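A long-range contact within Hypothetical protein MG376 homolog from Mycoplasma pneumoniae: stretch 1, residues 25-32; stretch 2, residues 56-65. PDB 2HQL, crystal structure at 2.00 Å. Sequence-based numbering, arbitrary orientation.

Stretch 1 25-32: KKTGFLVT
Stretch 2 56-65: LAYELEKHTK

A helix laid across a strand often gains its hold from one large aromatic side chain that packs against the surface of the helix, and the contact between residues 25-32 and 56-65 of this Mycoplasma protein is a compact example. Residues Leu56 to Thr64 belong to a helix that begins earlier in the chain, with phi from -58 to -75° and psi from -19 to -50°, and regular i to i+4 hydrogen bonds such as Glu61 N to Ala57 O at 3.0 Å; Lys65, at -89/20, is the first residue to leave helical geometry. In the first stretch, Lys26 adopts a left-handed 56/28 conformation and Thr27 follows at -54/-32, before Phe29 to Thr32 run extended, with phi from -108 to -121° and psi from 122 to 145°. The strand and helix axes approach to 7.6 Å, their N-to-C directions 36° apart. Register is set where Phe29 CA lies 5.2 Å from Ala57 CA.

Phe29 dominates, with 108 Å² covered by the helix. Its chi1 is t (-171°) and its chi2 63°, and its CA-to-CB bond points toward the helix. At the root of the side chain, Phe29 CB lies 4.0 Å from Ala57 CB. Farther out, the ring passes along the helix: Phe29 CE2 comes within 3.4 Å of Glu61 CA, and Glu61 CB sits over one ring face, 3.8 Å from the centroid of the Phe29 ring and 19° off its normal, a CH-pi contact. Glu61 thus offers its aliphatic base to the aromatic face, while its OE2 is hydrogen-bonded elsewhere in the structure.

Leu60 (chi1 t, chi2 p), with 50 Å² covered, occupies the ring edge, Phe29 CD2 lying 3.7 Å from Leu60 CG. It also meets the next inward-facing strand residue: Val31 CG2, on a t rotamer, is 3.6 Å from Leu60 CG. The alternation of an extended chain explains this pairing, since Phe29 and Val31 point toward the helix while Leu30 between them points away. Thr64, one turn beyond Leu60, extends the same surface, its OG1 lying 3.9 Å from Val31 CG2 and donating a weak 3.1 Å hydrogen bond to Leu60 O.

Lys26 (46 Å² covered; chi1 m, chi2 t) points toward the helix and brings its CE to 4.3 Å from Tyr58 OH. The CA-to-CB bond of Tyr58 points away from the first stretch, yet the end of its side chain comes nearer (chi1 m, -76°). No hydrogen bond crosses between the stretches, so packing carries the contact, burying 389 Å² in all.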

# COMPACT_ATOMS: atom_id res chain seq x y z
N LYS A 25 -22.43 11.81 -2.15
CA LYS A 25 -23.57 11.07 -2.68
C LYS A 25 -23.50 9.60 -2.27
O LYS A 25 -24.15 8.74 -2.87
CB LYS A 25 -23.62 11.18 -4.21
CG LYS A 25 -23.93 12.57 -4.75
CD LYS A 25 -23.99 12.60 -6.28
CE LYS A 25 -25.20 11.83 -6.83
NZ LYS A 25 -25.35 11.96 -8.32
N LYS A 26 -22.72 9.33 -1.22
CA LYS A 26 -22.49 7.99 -0.68
C LYS A 26 -21.96 7.00 -1.70
O LYS A 26 -22.17 5.80 -1.57
CB LYS A 26 -23.74 7.44 0.00
CG LYS A 26 -23.99 8.12 1.33
CD LYS A 26 -25.29 7.70 1.97
CE LYS A 26 -25.06 6.68 3.06
NZ LYS A 26 -26.32 6.40 3.79
N THR A 27 -21.26 7.54 -2.70
CA THR A 27 -20.63 6.75 -3.75
C THR A 27 -19.72 5.67 -3.12
O THR A 27 -19.54 4.58 -3.67
CB THR A 27 -19.73 7.64 -4.62
OG1 THR A 27 -20.27 8.97 -4.68
CG2 THR A 27 -19.60 7.06 -6.02
N GLY A 28 -19.15 6.00 -1.96
CA GLY A 28 -18.28 5.08 -1.26
C GLY A 28 -18.25 5.31 0.24
O GLY A 28 -18.70 6.34 0.75
N PHE A 29 -17.71 4.34 0.97
CA PHE A 29 -17.61 4.43 2.42
C PHE A 29 -16.14 4.31 2.79
O PHE A 29 -15.47 3.35 2.41
CB PHE A 29 -18.39 3.29 3.09
CG PHE A 29 -18.50 3.42 4.58
CD1 PHE A 29 -19.17 4.50 5.14
CD2 PHE A 29 -17.96 2.45 5.42
CE1 PHE A 29 -19.31 4.62 6.52
CE2 PHE A 29 -18.10 2.55 6.82
CZ PHE A 29 -18.78 3.64 7.37
N LEU A 30 -15.64 5.29 3.54
CA LEU A 30 -14.25 5.29 3.93
C LEU A 30 -14.02 4.98 5.39
O LEU A 30 -14.63 5.58 6.27
CB LEU A 30 -13.58 6.62 3.59
CG LEU A 30 -13.22 6.82 2.12
CD1 LEU A 30 -14.47 7.14 1.29
CD2 LEU A 30 -12.19 7.95 2.03
N VAL A 31 -13.10 4.05 5.60
CA VAL A 31 -12.71 3.62 6.93
C VAL A 31 -11.21 3.87 7.14
O VAL A 31 -10.41 3.78 6.21
CB VAL A 31 -13.04 2.10 7.13
CG1 VAL A 31 -12.52 1.61 8.49
CG2 VAL A 31 -14.55 1.89 7.02
N THR A 32 -10.84 4.22 8.37
CA THR A 32 -9.44 4.45 8.70
C THR A 32 -9.03 3.43 9.75
O THR A 32 -9.62 3.36 10.84
CB THR A 32 -9.20 5.86 9.22
OG1 THR A 32 -9.38 6.78 8.13
CG2 THR A 32 -7.78 5.99 9.75
N LEU A 56 -20.53 -3.70 -1.19
CA LEU A 56 -19.43 -3.81 -0.23
C LEU A 56 -19.21 -2.58 0.66
O LEU A 56 -18.56 -2.68 1.70
CB LEU A 56 -18.15 -4.18 -0.99
CG LEU A 56 -16.89 -4.60 -0.21
CD1 LEU A 56 -17.24 -5.66 0.82
CD2 LEU A 56 -15.85 -5.13 -1.19
N ALA A 57 -19.74 -1.42 0.26
CA ALA A 57 -19.60 -0.21 1.07
C ALA A 57 -20.52 -0.38 2.27
O ALA A 57 -20.20 -0.00 3.39
CB ALA A 57 -20.01 1.02 0.27
N TYR A 58 -21.68 -0.97 2.01
CA TYR A 58 -22.68 -1.22 3.03
C TYR A 58 -22.31 -2.39 3.94
O TYR A 58 -22.74 -2.45 5.09
CB TYR A 58 -24.02 -1.47 2.36
CG TYR A 58 -24.63 -0.19 1.86
CD1 TYR A 58 -25.23 0.70 2.76
CD2 TYR A 58 -24.59 0.15 0.51
CE1 TYR A 58 -25.78 1.90 2.32
CE2 TYR A 58 -25.14 1.35 0.06
CZ TYR A 58 -25.74 2.22 0.97
OH TYR A 58 -26.30 3.40 0.54
N GLU A 59 -21.50 -3.31 3.41
CA GLU A 59 -21.01 -4.44 4.19
C GLU A 59 -19.97 -3.86 5.15
O GLU A 59 -19.92 -4.20 6.34
CB GLU A 59 -20.29 -5.45 3.30
CG GLU A 59 -21.17 -6.17 2.30
CD GLU A 59 -20.35 -7.08 1.39
OE1 GLU A 59 -19.58 -7.91 1.93
OE2 GLU A 59 -20.48 -6.96 0.15
N LEU A 60 -19.15 -2.96 4.62
CA LEU A 60 -18.09 -2.31 5.39
C LEU A 60 -18.68 -1.54 6.57
O LEU A 60 -18.23 -1.71 7.72
CB LEU A 60 -17.29 -1.38 4.46
CG LEU A 60 -16.01 -0.72 4.99
CD1 LEU A 60 -15.13 -1.77 5.69
CD2 LEU A 60 -15.25 -0.07 3.82
N GLU A 61 -19.68 -0.71 6.31
CA GLU A 61 -20.32 0.07 7.36
C GLU A 61 -20.94 -0.83 8.42
O GLU A 61 -20.96 -0.49 9.60
CB GLU A 61 -21.39 0.98 6.74
CG GLU A 61 -22.27 1.66 7.75
CD GLU A 61 -23.29 2.56 7.11
OE1 GLU A 61 -24.01 2.09 6.19
OE2 GLU A 61 -23.38 3.73 7.52
N LYS A 62 -21.45 -1.99 8.01
CA LYS A 62 -22.05 -2.94 8.93
C LYS A 62 -20.95 -3.65 9.74
O LYS A 62 -21.02 -3.72 10.97
CB LYS A 62 -22.90 -3.96 8.17
CG LYS A 62 -24.16 -3.33 7.58
CD LYS A 62 -24.99 -4.31 6.77
CE LYS A 62 -26.33 -3.69 6.40
NZ LYS A 62 -27.11 -4.51 5.45
N HIS A 63 -19.94 -4.16 9.05
CA HIS A 63 -18.82 -4.83 9.71
C HIS A 63 -18.22 -3.81 10.67
O HIS A 63 -17.62 -4.17 11.68
CB HIS A 63 -17.76 -5.25 8.69
CG HIS A 63 -16.53 -5.83 9.30
ND1 HIS A 63 -15.79 -5.18 10.25
CD2 HIS A 63 -15.90 -7.02 9.07
CE1 HIS A 63 -14.75 -5.93 10.59
NE2 HIS A 63 -14.80 -7.05 9.89
N THR A 64 -18.40 -2.54 10.33
CA THR A 64 -17.90 -1.45 11.16
C THR A 64 -18.73 -1.29 12.44
O THR A 64 -18.19 -1.02 13.52
CB THR A 64 -17.90 -0.14 10.34
OG1 THR A 64 -16.62 0.02 9.70
CG2 THR A 64 -18.22 1.06 11.21
N LYS A 65 -20.04 -1.45 12.34
CA LYS A 65 -20.87 -1.29 13.52
C LYS A 65 -21.02 -2.60 14.26
O LYS A 65 -21.93 -2.76 15.08
CB LYS A 65 -22.24 -0.72 13.13
CG LYS A 65 -22.16 0.73 12.69
CD LYS A 65 -23.52 1.31 12.39
CE LYS A 65 -23.40 2.76 11.92
NZ LYS A 65 -24.72 3.42 11.63